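Local coordinates for dTDP Sugar Isomerase (Desulfovibrio desulfuricans subsp. desulfuricans str. G20, PDB 3EJK) that probably catalyses the epimerisation of dTDP-4-dehydro-6-deoxy-alpha-D-glucose at C3' and C5' to dTDP-4-dehydro-beta-L-rhamnose, as an isomerase of the dTDP-sugar 3,5-epimerase family, at the interface of chains A and B. Numbering follows the deposited sequence. Chains: chain A/B, dTDP Sugar Isomerase.

The interface of chains A and B. Residues chain A 34-39, 109; chain B 56-60, 66, 135.
An intermolecular antiparallel beta-sheet, probably the dimer contact typical of cupin-fold RmlC-type epimerases, joins the start of strand 38-43 of chain A to strand 54-60 of chain B; a twin patch with the chains exchanged makes the whole interface two-fold symmetric. A:Leu39 and B:Phe57 are joined by two reciprocal backbone hydrogen bonds: A:Leu39 N donates to B:Phe57 O at 2.8 Å, and B:Phe57 N returns a bond to A:Leu39 O at 2.9 Å, lying in that carbonyl's plane. The register continues where B:Glu59 N meets A:Pro37 O at 3.0 Å, nearly along the C=O axis.

On one side of this sheet, B:Glu59, its CG anti to the backbone N (chi1 175°), runs alongside the A:Pro37 ring and ends in a salt bridge to A:Arg109. The arginine chain, bent at chi3 (-82°), offers its guanidinium end-on: A:Arg109 NH2 reaches B:Glu59 OE2 at 3.0 Å and A:Arg109 NH1 reaches B:Glu59 OE1 at 3.2 Å. Both oxygens lie close to the guanidinium plane, yet the nitrogens stand above the carboxylate plane; the two planes are 57° apart, so the fork is twisted rather than coplanar. A:Leu39 CD1 covers one guanidinium face near its rim, which probably limits its tilting on that side.

On the opposite side, the extended B:Lys66 brings its amine NZ to A:Gly36 O at 2.7 Å, approaching from above the carbonyl plane. Intrachain bonds from B:Lys66 NZ to B:Ser58 OG (2.9 Å) and B:Glu59 O position the amine, which probably carries positive charge and would polarise these oxygens. Farther along, A:Val38 CG1, anti to its backbone N, touches the B:Tyr56 ring at CD2 (3.9 Å), the two side chains crossing obliquely.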
loop_
_atom_site.group_PDB
_atom_site.type_symbol
_atom_site.label_atom_id
_atom_site.label_comp_id
_atom_site.label_asym_id
_atom_site.label_seq_id
_atom_site.Cartn_x
_atom_site.Cartn_y
_atom_site.Cartn_z
ATOM N N GLU A 34 8.182 -11.240 -13.477
ATOM C CA GLU A 34 7.481 -11.014 -14.756
ATOM C C GLU A 34 6.145 -10.342 -14.514
ATOM O O GLU A 34 5.369 -10.748 -13.678
ATOM C CB GLU A 34 7.328 -12.293 -15.550
ATOM C CG GLU A 34 8.596 -12.686 -16.313
ATOM C CD GLU A 34 8.839 -11.843 -17.597
ATOM O OE1 GLU A 34 8.347 -10.715 -17.711
ATOM O OE2 GLU A 34 9.536 -12.317 -18.499
ATOM N N GLY A 35 5.936 -9.249 -15.215
ATOM C CA GLY A 35 4.680 -8.517 -15.138
ATOM C C GLY A 35 4.870 -7.303 -14.299
ATOM O O GLY A 35 4.100 -6.357 -14.356
ATOM N N GLY A 36 5.925 -7.343 -13.512
ATOM C CA GLY A 36 6.255 -6.211 -12.644
ATOM C C GLY A 36 6.770 -6.625 -11.285
ATOM O O GLY A 36 6.467 -7.701 -10.804
ATOM N N PRO A 37 7.517 -5.736 -10.629
ATOM C CA PRO A 37 8.117 -6.169 -9.389
ATOM C C PRO A 37 7.218 -6.194 -8.192
ATOM O O PRO A 37 6.176 -5.541 -8.139
ATOM C CB PRO A 37 9.223 -5.124 -9.170
ATOM C CG PRO A 37 8.673 -3.884 -9.795
ATOM C CD PRO A 37 7.987 -4.400 -11.035
ATOM N N VAL A 38 7.674 -6.994 -7.245
ATOM C CA VAL A 38 7.076 -7.083 -5.911
ATOM C C VAL A 38 7.874 -6.133 -5.029
ATOM O O VAL A 38 9.119 -6.150 -4.999
ATOM C CB VAL A 38 7.118 -8.511 -5.361
ATOM C CG1 VAL A 38 6.755 -8.544 -3.901
ATOM C CG2 VAL A 38 6.209 -9.433 -6.197
ATOM N N LEU A 39 7.138 -5.279 -4.344
ATOM C CA LEU A 39 7.722 -4.271 -3.486
ATOM C C LEU A 39 7.384 -4.513 -2.033
ATOM O O LEU A 39 6.222 -4.482 -1.633
ATOM C CB LEU A 39 7.219 -2.899 -3.905
ATOM C CG LEU A 39 7.298 -2.607 -5.403
ATOM C CD1 LEU A 39 6.591 -1.311 -5.740
ATOM C CD2 LEU A 39 8.770 -2.589 -5.822
ATOM N N ARG A 109 10.758 5.121 -6.147
ATOM C CA ARG A 109 11.499 4.292 -7.089
ATOM C C ARG A 109 12.113 5.130 -8.194
ATOM O O ARG A 109 11.568 6.156 -8.562
ATOM C CB ARG A 109 10.586 3.218 -7.693
ATOM C CG ARG A 109 10.149 2.202 -6.682
ATOM C CD ARG A 109 9.533 1.012 -7.403
ATOM N NE ARG A 109 8.160 1.279 -7.733
ATOM C CZ ARG A 109 7.495 0.746 -8.743
ATOM N NH1 ARG A 109 8.084 -0.056 -9.611
ATOM N NH2 ARG A 109 6.235 1.068 -8.892
ATOM N N TYR B 56 2.757 -5.933 1.525
ATOM C CA TYR B 56 3.588 -5.730 0.334
ATOM C C TYR B 56 2.718 -5.294 -0.844
ATOM O O TYR B 56 1.494 -5.368 -0.806
ATOM C CB TYR B 56 4.373 -6.992 -0.072
ATOM C CG TYR B 56 3.543 -8.101 -0.678
ATOM C CD1 TYR B 56 2.919 -9.046 0.124
ATOM C CD2 TYR B 56 3.377 -8.204 -2.066
ATOM C CE1 TYR B 56 2.155 -10.072 -0.437
ATOM C CE2 TYR B 56 2.601 -9.215 -2.625
ATOM C CZ TYR B 56 1.992 -10.137 -1.804
ATOM O OH TYR B 56 1.232 -11.139 -2.345
ATOM N N PHE B 57 3.412 -4.884 -1.887
ATOM C CA PHE B 57 2.800 -4.458 -3.140
ATOM C C PHE B 57 3.316 -5.249 -4.316
ATOM O O PHE B 57 4.429 -5.797 -4.314
ATOM C CB PHE B 57 3.077 -2.984 -3.410
ATOM C CG PHE B 57 2.872 -2.131 -2.227
ATOM C CD1 PHE B 57 1.596 -1.886 -1.762
ATOM C CD2 PHE B 57 3.953 -1.597 -1.548
ATOM C CE1 PHE B 57 1.397 -1.104 -0.643
ATOM C CE2 PHE B 57 3.761 -0.793 -0.421
ATOM C CZ PHE B 57 2.478 -0.550 0.031
ATOM N N SER B 58 2.452 -5.287 -5.314
ATOM C CA SER B 58 2.739 -5.953 -6.555
ATOM C C SER B 58 2.363 -5.041 -7.701
ATOM O O SER B 58 1.203 -4.660 -7.865
ATOM C CB SER B 58 1.961 -7.269 -6.648
ATOM O OG SER B 58 2.246 -7.968 -7.838
ATOM N N GLU B 59 3.372 -4.681 -8.488
ATOM C CA GLU B 59 3.119 -3.870 -9.660
ATOM C C GLU B 59 2.767 -4.799 -10.789
ATOM O O GLU B 59 3.356 -5.875 -10.928
ATOM C CB GLU B 59 4.324 -3.035 -10.025
ATOM C CG GLU B 59 4.132 -2.287 -11.300
ATOM C CD GLU B 59 5.143 -1.190 -11.472
ATOM O OE1 GLU B 59 6.293 -1.460 -11.860
ATOM O OE2 GLU B 59 4.764 -0.035 -11.249
ATOM N N VAL B 60 1.744 -4.405 -11.540
ATOM C CA VAL B 60 1.331 -5.147 -12.716
ATOM C C VAL B 60 1.255 -4.172 -13.872
ATOM O O VAL B 60 0.446 -3.247 -13.861
ATOM C CB VAL B 60 -0.019 -5.874 -12.536
ATOM C CG1 VAL B 60 -0.302 -6.780 -13.740
ATOM C CG2 VAL B 60 0.002 -6.712 -11.257
ATOM N N LYS B 66 -0.478 -12.084 -13.836
ATOM C CA LYS B 66 0.212 -12.804 -12.760
ATOM C C LYS B 66 -0.698 -13.908 -12.256
ATOM O O LYS B 66 -1.627 -13.682 -11.478
ATOM C CB LYS B 66 0.623 -11.887 -11.611
ATOM C CG LYS B 66 1.674 -10.854 -11.997
ATOM C CD LYS B 66 2.164 -10.090 -10.772
ATOM C CE LYS B 66 3.335 -9.174 -11.121
ATOM N NZ LYS B 66 4.069 -8.692 -9.911
ATOM N N LEU B 135 -1.182 -1.112 -9.191
ATOM C CA LEU B 135 -0.452 -1.392 -7.948
ATOM C C LEU B 135 -1.414 -2.098 -7.023
ATOM O O LEU B 135 -2.402 -1.532 -6.574
ATOM C CB LEU B 135 0.074 -0.133 -7.253
ATOM C CG LEU B 135 1.005 -0.516 -6.091
ATOM C CD1 LEU B 135 2.396 -0.950 -6.651
ATOM C CD2 LEU B 135 1.147 0.599 -5.102
#